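PDB 3R4K: transcriptional regulator, IclR family from Ruegeria sp. TM1040, which probably binds DNA through an N-terminal winged helix-turn-helix domain and regulates transcription in response to an effector sensed by its C-terminal domain. Local coordinates for residues Arg88-Asp93 against Pro233-Ala238; Arg84-Glu89 against Gly212-Ala217; Ile22-Leu27 against Ala36-Leu41. All blocks are in the same frame, centred on the assembly; numbering follows the deposited sequence.

Interaction 1: residues Arg88-Asp93 against Pro233-Ala238; sequences RELSED and PALRAA
Leu90 fits its two methyl groups between Ala234, Leu235 and Ala238, packing helix 79-94 against helix 225-245 in the GAF-like, profilin-like C-terminal domain of an IclR regulator. The short segments run antiparallel at 172°, with axes 10.2 Å apart. Along the first of them, the residue that carries the contact is Leu90. Its CG stands anti to the backbone N (chi1 -168°), which sends the branched end across the gap, where its two methyls divide the work. CD1 meets the CB of Ala234 at 3.8 Å and lies 3.5 Å from Ala234 O, a carbonyl already bonded to Ala238 N (3.1 Å). CD2 lies 3.9 Å from the CB of Ala238. Ala234 and Ala238 stand one turn apart, and their small side chains allow the leucine to settle against the backbone. The two leucine side chains cross obliquely, with Leu90 CD2 3.7 Å from Leu235 CD1. Leu90 also packs on Val216 of strand 210-219, which ties the helix pair to the sheet beneath. Shortening Leu90 to an alanine would probably leave a gap beside both alanines of helix 225-245 and strip Leu235 and Val216 of a covering methyl. Ser91 and Glu92 take no part across the contact and bond to other parts of the domain: the OG of buried Ser91 is hydrogen-bonded to Thr98 OG1 and Glu96 O, and Glu92 OE2 to Ser117 OG. The partner segment is kinked at its start, where the N of Pro233 makes no bond to the preceding turn.

Interaction 2: residues Arg84-Glu89 against Gly212-Ala217; sequences RRVLRE and GALAVA
The carbonyl oxygen of Leu87 is gripped by two hydroxyls, accepting a hydrogen bond from Thr98 OG1 and a weak one from Ser91 OG, while the side chain of the same residue packs on Leu214. This is helix against sheet in the GAF-like C-terminal domain, probably the effector-sensing part: helix 79-94 packs on strand 210-219, one of the two middle strands of a six-stranded antiparallel sheet. No hydrogen bond joins the two segments, and the contact is apolar and buried. Leu214 points from the strand toward the helix, and its extended side chain (CG anti to the backbone N, chi1 -180°) carries the fork between Val86 and Leu87. One branch, CD2, touches Val86 CG1 at 3.9 Å. Val86 faces the sheet directly, whereas Leu87 leaves the helix obliquely to the strand and its outer carbons carry the methyl to it. Ala238 and Leu235 of helix 225-245 close over Leu214 from beside this helix. On the other face of the sheet, Ala213 and Ala215 touch helix 137-143. The charged residues of segment 84-89 make no contact with the strand. Arg85 NE and Glu89 OE2 form a salt bridge of 3.0 Å along one turn, and the guanidinium of Arg88 lays one face, near its rim, over Arg84 O and the CA of Arg85. Back at the interface, the ends of Leu87 and Leu214 overlap alongside each other, running opposite ways, and Leu87 CD2 comes to 3.5 Å from Leu214 CD1.

Interaction 3: residues Ile22-Leu27 against Ala36-Leu41; sequences IGLSDL and ATVYRL
Leu24 and Leu27 meet Val38 and Tyr39 between the two helices of the helix-turn-helix motif in the N-terminal winged-helix domain; helix 35-47 occupies the place of the recognition helix in such domains and is probably the one that enters DNA. The aliphatic contacts converge on one methyl. Val38 CG1, set anti to the backbone N (chi1 175°), points at helix 24-31 and is touched by Leu27 CB at 3.7 Å and by Leu24 CD1 at 3.8 Å. Leu24 and Val38 lie alongside each other, pointing opposite ways, while Leu27 meets the valine at a slant. A second set of contacts involves the aromatic residue. Leu24 CD2 lies 4.0 Å from Tyr39 CD1, approaching the ring at an oblique angle, and Leu24 CD1 comes within 3.7 Å of Tyr39 N, so the leucine end spans both backbone and ring. No hydrogen bond crosses between the two segments: Gly23 is the N-cap residue of helix 24-31, and its carbonyl O receives Leu27 N at 3.0 Å. On helix 35-47 the guanidinium of Arg40 sets one face over Ala36 O. Strand 21-23 leads directly into helix 24-31 and pairs with strand 59-62, where Tyr60 packs on Leu24, Leu27 and Tyr39. Helix 4-12 adds Leu11 against Leu27 and Leu41, and Val5 of the second subunit also reaches Leu41, placing the motif between the sheet, the first helix and the neighbouring subunit.

Overall arrangement
Interactions 1 and 2 form one continuous core of the C-terminal domain: both use helix 79-94, their centres lie 7 Å apart, and they touch, as where Leu90 CD2 meets Val216 CG2 at 3.6 Å. Interaction 2 sets that helix on the sheet and is wholly buried, whereas interaction 1 sets it beside helix 225-245 and is only partly buried. Interaction 3 belongs to the DNA-binding domain, its centre about 40 Å from the centres of the other two. All three are apolar and led by leucine side chains, without a hydrogen bond across, but their partners are two alanines and a leucine in interaction 1, aliphatic branches in interaction 2, and a valine with an exposed tyrosine in interaction 3.

Interaction 1: residues Arg88-Asp93 against Pro233-Ala238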
loop_
_atom_site.group_PDB
_atom_site.type_symbol
_atom_site.label_atom_id
_atom_site.label_comp_id
_atom_site.label_asym_id
_atom_site.label_seq_id
_atom_site.Cartn_x
_atom_site.Cartn_y
_atom_site.Cartn_z
ATOM N N ARG A 88 5.533 -23.198 1.642
ATOM C CA ARG A 88 5.122 -24.582 1.367
ATOM C C ARG A 88 5.965 -25.194 0.248
ATOM O O ARG A 88 6.520 -26.287 0.415
ATOM C CB ARG A 88 3.640 -24.594 0.934
ATOM C CG ARG A 88 2.807 -25.792 1.369
ATOM C CD ARG A 88 1.468 -25.823 0.640
ATOM N NE ARG A 88 0.615 -24.656 0.916
ATOM C CZ ARG A 88 0.117 -23.848 -0.020
ATOM N NH1 ARG A 88 0.393 -24.056 -1.303
ATOM N NH2 ARG A 88 -0.659 -22.826 0.323
ATOM N N GLU A 89 6.058 -24.477 -0.897
ATOM C CA GLU A 89 6.787 -24.917 -2.086
ATOM C C GLU A 89 8.284 -24.984 -1.841
ATOM O O GLU A 89 8.893 -25.981 -2.207
ATOM C CB GLU A 89 6.472 -24.023 -3.289
ATOM C CG GLU A 89 5.099 -24.299 -3.881
ATOM C CD GLU A 89 4.645 -23.410 -5.017
ATOM O OE1 GLU A 89 5.299 -22.375 -5.293
ATOM O OE2 GLU A 89 3.613 -23.759 -5.631
ATOM N N LEU A 90 8.868 -23.970 -1.176
ATOM C CA LEU A 90 10.300 -23.955 -0.864
ATOM C C LEU A 90 10.680 -25.089 0.104
ATOM O O LEU A 90 11.727 -25.720 -0.079
ATOM C CB LEU A 90 10.727 -22.586 -0.302
ATOM C CG LEU A 90 12.231 -22.330 -0.187
ATOM C CD1 LEU A 90 12.962 -22.578 -1.502
ATOM C CD2 LEU A 90 12.497 -20.941 0.329
ATOM N N SER A 91 9.808 -25.372 1.100
ATOM C CA SER A 91 10.040 -26.465 2.056
ATOM C C SER A 91 10.017 -27.802 1.354
ATOM O O SER A 91 10.779 -28.680 1.719
ATOM C CB SER A 91 9.009 -26.455 3.178
ATOM O OG SER A 91 9.370 -25.508 4.165
ATOM N N GLU A 92 9.186 -27.945 0.320
ATOM C CA GLU A 92 9.099 -29.181 -0.436
ATOM C C GLU A 92 10.291 -29.360 -1.360
ATOM O O GLU A 92 10.793 -30.476 -1.481
ATOM C CB GLU A 92 7.777 -29.261 -1.211
ATOM C CG GLU A 92 6.607 -29.688 -0.318
ATOM C CD GLU A 92 6.844 -30.853 0.645
ATOM O OE1 GLU A 92 7.096 -30.585 1.843
ATOM O OE2 GLU A 92 6.784 -32.029 0.208
ATOM N N ASP A 93 10.771 -28.270 -1.960
ATOM C CA ASP A 93 11.909 -28.292 -2.871
ATOM C C ASP A 93 13.248 -28.539 -2.154
ATOM O O ASP A 93 14.108 -29.244 -2.692
ATOM C CB ASP A 93 11.974 -26.981 -3.661
ATOM C CG ASP A 93 10.854 -26.796 -4.679
ATOM O OD1 ASP A 93 10.273 -27.818 -5.124
ATOM O OD2 ASP A 93 10.583 -25.631 -5.064
ATOM N N PRO A 233 19.733 -21.504 -5.386
ATOM C CA PRO A 233 18.841 -21.156 -6.516
ATOM C C PRO A 233 17.350 -21.207 -6.170
ATOM O O PRO A 233 16.590 -20.352 -6.634
ATOM C CB PRO A 233 19.158 -22.222 -7.579
ATOM C CG PRO A 233 20.421 -22.834 -7.171
ATOM C CD PRO A 233 20.537 -22.702 -5.697
ATOM N N ALA A 234 16.937 -22.209 -5.363
ATOM C CA ALA A 234 15.552 -22.403 -4.952
ATOM C C ALA A 234 15.079 -21.251 -4.068
ATOM O O ALA A 234 13.975 -20.735 -4.292
ATOM C CB ALA A 234 15.398 -23.726 -4.231
ATOM N N LEU A 235 15.929 -20.819 -3.100
ATOM C CA LEU A 235 15.607 -19.717 -2.186
ATOM C C LEU A 235 15.547 -18.376 -2.935
ATOM O O LEU A 235 14.601 -17.622 -2.718
ATOM C CB LEU A 235 16.606 -19.662 -1.014
ATOM C CG LEU A 235 16.529 -18.461 -0.057
ATOM C CD1 LEU A 235 15.216 -18.402 0.710
ATOM C CD2 LEU A 235 17.666 -18.471 0.883
ATOM N N ARG A 236 16.518 -18.100 -3.832
ATOM C CA ARG A 236 16.565 -16.866 -4.642
ATOM C C ARG A 236 15.287 -16.699 -5.455
ATOM O O ARG A 236 14.690 -15.623 -5.437
ATOM C CB ARG A 236 17.782 -16.851 -5.574
ATOM C CG ARG A 236 19.092 -16.575 -4.857
ATOM C CD ARG A 236 20.227 -16.473 -5.864
ATOM N NE ARG A 236 21.556 -16.682 -5.276
ATOM C CZ ARG A 236 22.296 -15.720 -4.735
ATOM N NH1 ARG A 236 21.835 -14.475 -4.669
ATOM N NH2 ARG A 236 23.497 -15.993 -4.250
ATOM N N ALA A 237 14.838 -17.791 -6.107
ATOM C CA ALA A 237 13.620 -17.843 -6.914
ATOM C C ALA A 237 12.376 -17.583 -6.051
ATOM O O ALA A 237 11.544 -16.755 -6.427
ATOM C CB ALA A 237 13.514 -19.194 -7.613
ATOM N N ALA A 238 12.276 -18.250 -4.881
ATOM C CA ALA A 238 11.151 -18.094 -3.952
ATOM C C ALA A 238 11.071 -16.667 -3.405
ATOM O O ALA A 238 9.975 -16.122 -3.290
ATOM C CB ALA A 238 11.258 -19.089 -2.822
#

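Interaction 2: residues Arg84-Glu89 against Gly212-Ala217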
loop_
_atom_site.group_PDB
_atom_site.type_symbol
_atom_site.label_atom_id
_atom_site.label_comp_id
_atom_site.label_asym_id
_atom_site.label_seq_id
_atom_site.Cartn_x
_atom_site.Cartn_y
_atom_site.Cartn_z
ATOM N N ARG A 84 2.303 -18.143 2.438
ATOM C CA ARG A 84 1.852 -19.522 2.652
ATOM C C ARG A 84 2.251 -20.464 1.520
ATOM O O ARG A 84 2.857 -21.487 1.814
ATOM C CB ARG A 84 0.332 -19.627 2.916
ATOM C CG ARG A 84 -0.190 -18.801 4.098
ATOM C CD ARG A 84 0.319 -19.210 5.476
ATOM N NE ARG A 84 0.001 -18.176 6.468
ATOM C CZ ARG A 84 0.489 -18.122 7.705
ATOM N NH1 ARG A 84 1.324 -19.058 8.138
ATOM N NH2 ARG A 84 0.157 -17.125 8.512
ATOM N N ARG A 85 1.959 -20.126 0.247
ATOM C CA ARG A 85 2.287 -20.984 -0.899
ATOM C C ARG A 85 3.801 -21.021 -1.169
ATOM O O ARG A 85 4.335 -22.078 -1.501
ATOM C CB ARG A 85 1.527 -20.531 -2.153
ATOM C CG ARG A 85 1.771 -21.401 -3.379
ATOM C CD ARG A 85 1.135 -20.816 -4.627
ATOM N NE ARG A 85 1.637 -21.455 -5.844
ATOM C CZ ARG A 85 0.869 -21.945 -6.818
ATOM N NH1 ARG A 85 -0.457 -21.889 -6.723
ATOM N NH2 ARG A 85 1.421 -22.501 -7.889
ATOM N N VAL A 86 4.480 -19.877 -1.017
ATOM C CA VAL A 86 5.922 -19.733 -1.232
ATOM C C VAL A 86 6.690 -20.624 -0.260
ATOM O O VAL A 86 7.535 -21.415 -0.700
ATOM C CB VAL A 86 6.335 -18.241 -1.100
ATOM C CG1 VAL A 86 7.861 -18.069 -1.093
ATOM C CG2 VAL A 86 5.703 -17.421 -2.216
ATOM N N LEU A 87 6.368 -20.515 1.048
ATOM C CA LEU A 87 7.007 -21.269 2.115
ATOM C C LEU A 87 6.790 -22.775 1.929
ATOM O O LEU A 87 7.768 -23.530 2.022
ATOM C CB LEU A 87 6.511 -20.795 3.503
ATOM C CG LEU A 87 6.984 -19.401 3.958
ATOM C CD1 LEU A 87 6.183 -18.929 5.150
ATOM C CD2 LEU A 87 8.436 -19.415 4.320
ATOM N N ARG A 88 5.533 -23.198 1.642
ATOM C CA ARG A 88 5.122 -24.582 1.367
ATOM C C ARG A 88 5.965 -25.194 0.248
ATOM O O ARG A 88 6.520 -26.287 0.415
ATOM C CB ARG A 88 3.640 -24.594 0.934
ATOM C CG ARG A 88 2.807 -25.792 1.369
ATOM C CD ARG A 88 1.468 -25.823 0.640
ATOM N NE ARG A 88 0.615 -24.656 0.916
ATOM C CZ ARG A 88 0.117 -23.848 -0.020
ATOM N NH1 ARG A 88 0.393 -24.056 -1.303
ATOM N NH2 ARG A 88 -0.659 -22.826 0.323
ATOM N N GLU A 89 6.058 -24.477 -0.897
ATOM C CA GLU A 89 6.787 -24.917 -2.086
ATOM C C GLU A 89 8.284 -24.984 -1.841
ATOM O O GLU A 89 8.893 -25.981 -2.207
ATOM C CB GLU A 89 6.472 -24.023 -3.289
ATOM C CG GLU A 89 5.099 -24.299 -3.881
ATOM C CD GLU A 89 4.645 -23.410 -5.017
ATOM O OE1 GLU A 89 5.299 -22.375 -5.293
ATOM O OE2 GLU A 89 3.613 -23.759 -5.631
ATOM N N GLY A 212 11.901 -7.485 5.263
ATOM C CA GLY A 212 12.267 -8.649 6.036
ATOM C C GLY A 212 13.094 -9.603 5.211
ATOM O O GLY A 212 13.826 -9.180 4.301
ATOM N N ALA A 213 12.994 -10.895 5.537
ATOM C CA ALA A 213 13.788 -11.923 4.876
ATOM C C ALA A 213 13.077 -13.252 4.833
ATOM O O ALA A 213 12.341 -13.605 5.764
ATOM C CB ALA A 213 15.130 -12.094 5.587
ATOM N N LEU A 214 13.345 -14.000 3.746
ATOM C CA LEU A 214 12.864 -15.346 3.499
ATOM C C LEU A 214 14.042 -16.296 3.727
ATOM O O LEU A 214 15.121 -16.074 3.163
ATOM C CB LEU A 214 12.285 -15.461 2.078
ATOM C CG LEU A 214 11.738 -16.826 1.694
ATOM C CD1 LEU A 214 10.580 -17.213 2.574
ATOM C CD2 LEU A 214 11.349 -16.861 0.243
ATOM N N ALA A 215 13.871 -17.309 4.592
ATOM C CA ALA A 215 14.983 -18.185 4.943
ATOM C C ALA A 215 14.669 -19.657 4.880
ATOM O O ALA A 215 13.505 -20.058 4.950
ATOM C CB ALA A 215 15.477 -17.847 6.339
ATOM N N VAL A 216 15.750 -20.465 4.787
ATOM C CA VAL A 216 15.762 -21.933 4.810
ATOM C C VAL A 216 16.673 -22.339 5.969
ATOM O O VAL A 216 17.862 -22.034 5.919
ATOM C CB VAL A 216 16.218 -22.540 3.440
ATOM C CG1 VAL A 216 16.416 -24.059 3.525
ATOM C CG2 VAL A 216 15.227 -22.187 2.337
ATOM N N ALA A 217 16.112 -22.958 7.024
ATOM C CA ALA A 217 16.842 -23.433 8.215
ATOM C C ALA A 217 16.996 -24.925 8.137
ATOM O O ALA A 217 16.008 -25.655 8.019
ATOM C CB ALA A 217 16.116 -23.043 9.490
#

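Interaction 3: residues Ile22-Leu27 against Ala36-Leu41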
loop_
_atom_site.group_PDB
_atom_site.type_symbol
_atom_site.label_atom_id
_atom_site.label_comp_id
_atom_site.label_asym_id
_atom_site.label_seq_id
_atom_site.Cartn_x
_atom_site.Cartn_y
_atom_site.Cartn_z
ATOM N N ILE A 22 7.725 9.957 -17.831
ATOM C CA ILE A 22 8.162 9.616 -19.176
ATOM C C ILE A 22 7.410 10.479 -20.181
ATOM O O ILE A 22 6.179 10.596 -20.106
ATOM C CB ILE A 22 8.019 8.100 -19.498
ATOM C CG1 ILE A 22 8.534 7.209 -18.336
ATOM C CG2 ILE A 22 8.751 7.775 -20.820
ATOM C CD1 ILE A 22 8.130 5.740 -18.375
ATOM N N GLY A 23 8.169 11.076 -21.101
ATOM C CA GLY A 23 7.641 11.889 -22.194
ATOM C C GLY A 23 7.057 11.012 -23.285
ATOM O O GLY A 23 7.406 9.828 -23.380
ATOM N N LEU A 24 6.157 11.577 -24.120
ATOM C CA LEU A 24 5.487 10.850 -25.214
ATOM C C LEU A 24 6.492 10.230 -26.205
ATOM O O LEU A 24 6.282 9.095 -26.642
ATOM C CB LEU A 24 4.512 11.786 -25.961
ATOM C CG LEU A 24 3.520 11.124 -26.935
ATOM C CD1 LEU A 24 2.558 10.187 -26.215
ATOM C CD2 LEU A 24 2.723 12.158 -27.675
ATOM N N SER A 25 7.573 10.969 -26.537
ATOM C CA SER A 25 8.613 10.547 -27.472
ATOM C C SER A 25 9.441 9.389 -26.907
ATOM O O SER A 25 9.694 8.429 -27.633
ATOM C CB SER A 25 9.519 11.720 -27.824
ATOM O OG SER A 25 8.751 12.880 -28.096
ATOM N N ASP A 26 9.836 9.459 -25.618
ATOM C CA ASP A 26 10.594 8.398 -24.946
ATOM C C ASP A 26 9.764 7.129 -24.792
ATOM O O ASP A 26 10.315 6.036 -24.913
ATOM C CB ASP A 26 11.112 8.868 -23.592
ATOM C CG ASP A 26 12.403 9.628 -23.745
ATOM O OD1 ASP A 26 13.460 8.974 -23.877
ATOM O OD2 ASP A 26 12.348 10.879 -23.850
ATOM N N LEU A 27 8.437 7.272 -24.550
ATOM C CA LEU A 27 7.498 6.149 -24.443
ATOM C C LEU A 27 7.355 5.452 -25.779
ATOM O O LEU A 27 7.226 4.238 -25.812
ATOM C CB LEU A 27 6.117 6.614 -23.965
ATOM C CG LEU A 27 5.752 6.336 -22.518
ATOM C CD1 LEU A 27 4.452 7.011 -22.160
ATOM C CD2 LEU A 27 5.692 4.838 -22.222
ATOM N N ALA A 36 1.128 8.220 -32.111
ATOM C CA ALA A 36 -0.332 8.339 -32.099
ATOM C C ALA A 36 -0.986 7.220 -31.286
ATOM O O ALA A 36 -1.951 7.488 -30.572
ATOM C CB ALA A 36 -0.860 8.325 -33.521
ATOM N N THR A 37 -0.452 5.979 -31.377
ATOM C CA THR A 37 -0.949 4.839 -30.614
ATOM C C THR A 37 -0.715 5.089 -29.131
ATOM O O THR A 37 -1.650 4.955 -28.332
ATOM C CB THR A 37 -0.293 3.527 -31.069
ATOM O OG1 THR A 37 -0.588 3.300 -32.444
ATOM C CG2 THR A 37 -0.759 2.322 -30.246
ATOM N N VAL A 38 0.535 5.470 -28.774
ATOM C CA VAL A 38 0.972 5.750 -27.401
ATOM C C VAL A 38 0.101 6.865 -26.821
ATOM O O VAL A 38 -0.428 6.695 -25.730
ATOM C CB VAL A 38 2.500 6.056 -27.313
ATOM C CG1 VAL A 38 2.909 6.462 -25.900
ATOM C CG2 VAL A 38 3.329 4.852 -27.769
ATOM N N TYR A 39 -0.112 7.952 -27.580
ATOM C CA TYR A 39 -0.932 9.076 -27.149
ATOM C C TYR A 39 -2.381 8.653 -26.846
ATOM O O TYR A 39 -2.930 9.070 -25.825
ATOM C CB TYR A 39 -0.929 10.206 -28.197
ATOM C CG TYR A 39 -1.687 11.426 -27.718
ATOM C CD1 TYR A 39 -1.161 12.250 -26.726
ATOM C CD2 TYR A 39 -2.962 11.721 -28.205
ATOM C CE1 TYR A 39 -1.874 13.352 -26.244
ATOM C CE2 TYR A 39 -3.681 12.825 -27.734
ATOM C CZ TYR A 39 -3.130 13.639 -26.755
ATOM O OH TYR A 39 -3.830 14.725 -26.282
ATOM N N ARG A 40 -2.984 7.842 -27.733
ATOM C CA ARG A 40 -4.359 7.346 -27.642
ATOM C C ARG A 40 -4.568 6.467 -26.406
ATOM O O ARG A 40 -5.574 6.614 -25.706
ATOM C CB ARG A 40 -4.702 6.544 -28.899
ATOM C CG ARG A 40 -6.002 6.963 -29.564
ATOM C CD ARG A 40 -6.311 6.115 -30.793
ATOM N NE ARG A 40 -5.451 6.415 -31.949
ATOM C CZ ARG A 40 -4.555 5.574 -32.466
ATOM N NH1 ARG A 40 -4.378 4.368 -31.931
ATOM N NH2 ARG A 40 -3.835 5.928 -33.522
ATOM N N LEU A 41 -3.616 5.560 -26.156
ATOM C CA LEU A 41 -3.619 4.622 -25.043
ATOM C C LEU A 41 -3.367 5.344 -23.718
ATOM O O LEU A 41 -4.028 5.030 -22.719
ATOM C CB LEU A 41 -2.556 3.520 -25.267
ATOM C CG LEU A 41 -2.795 2.531 -26.419
ATOM C CD1 LEU A 41 -1.645 1.545 -26.539
ATOM C CD2 LEU A 41 -4.091 1.765 -26.246
#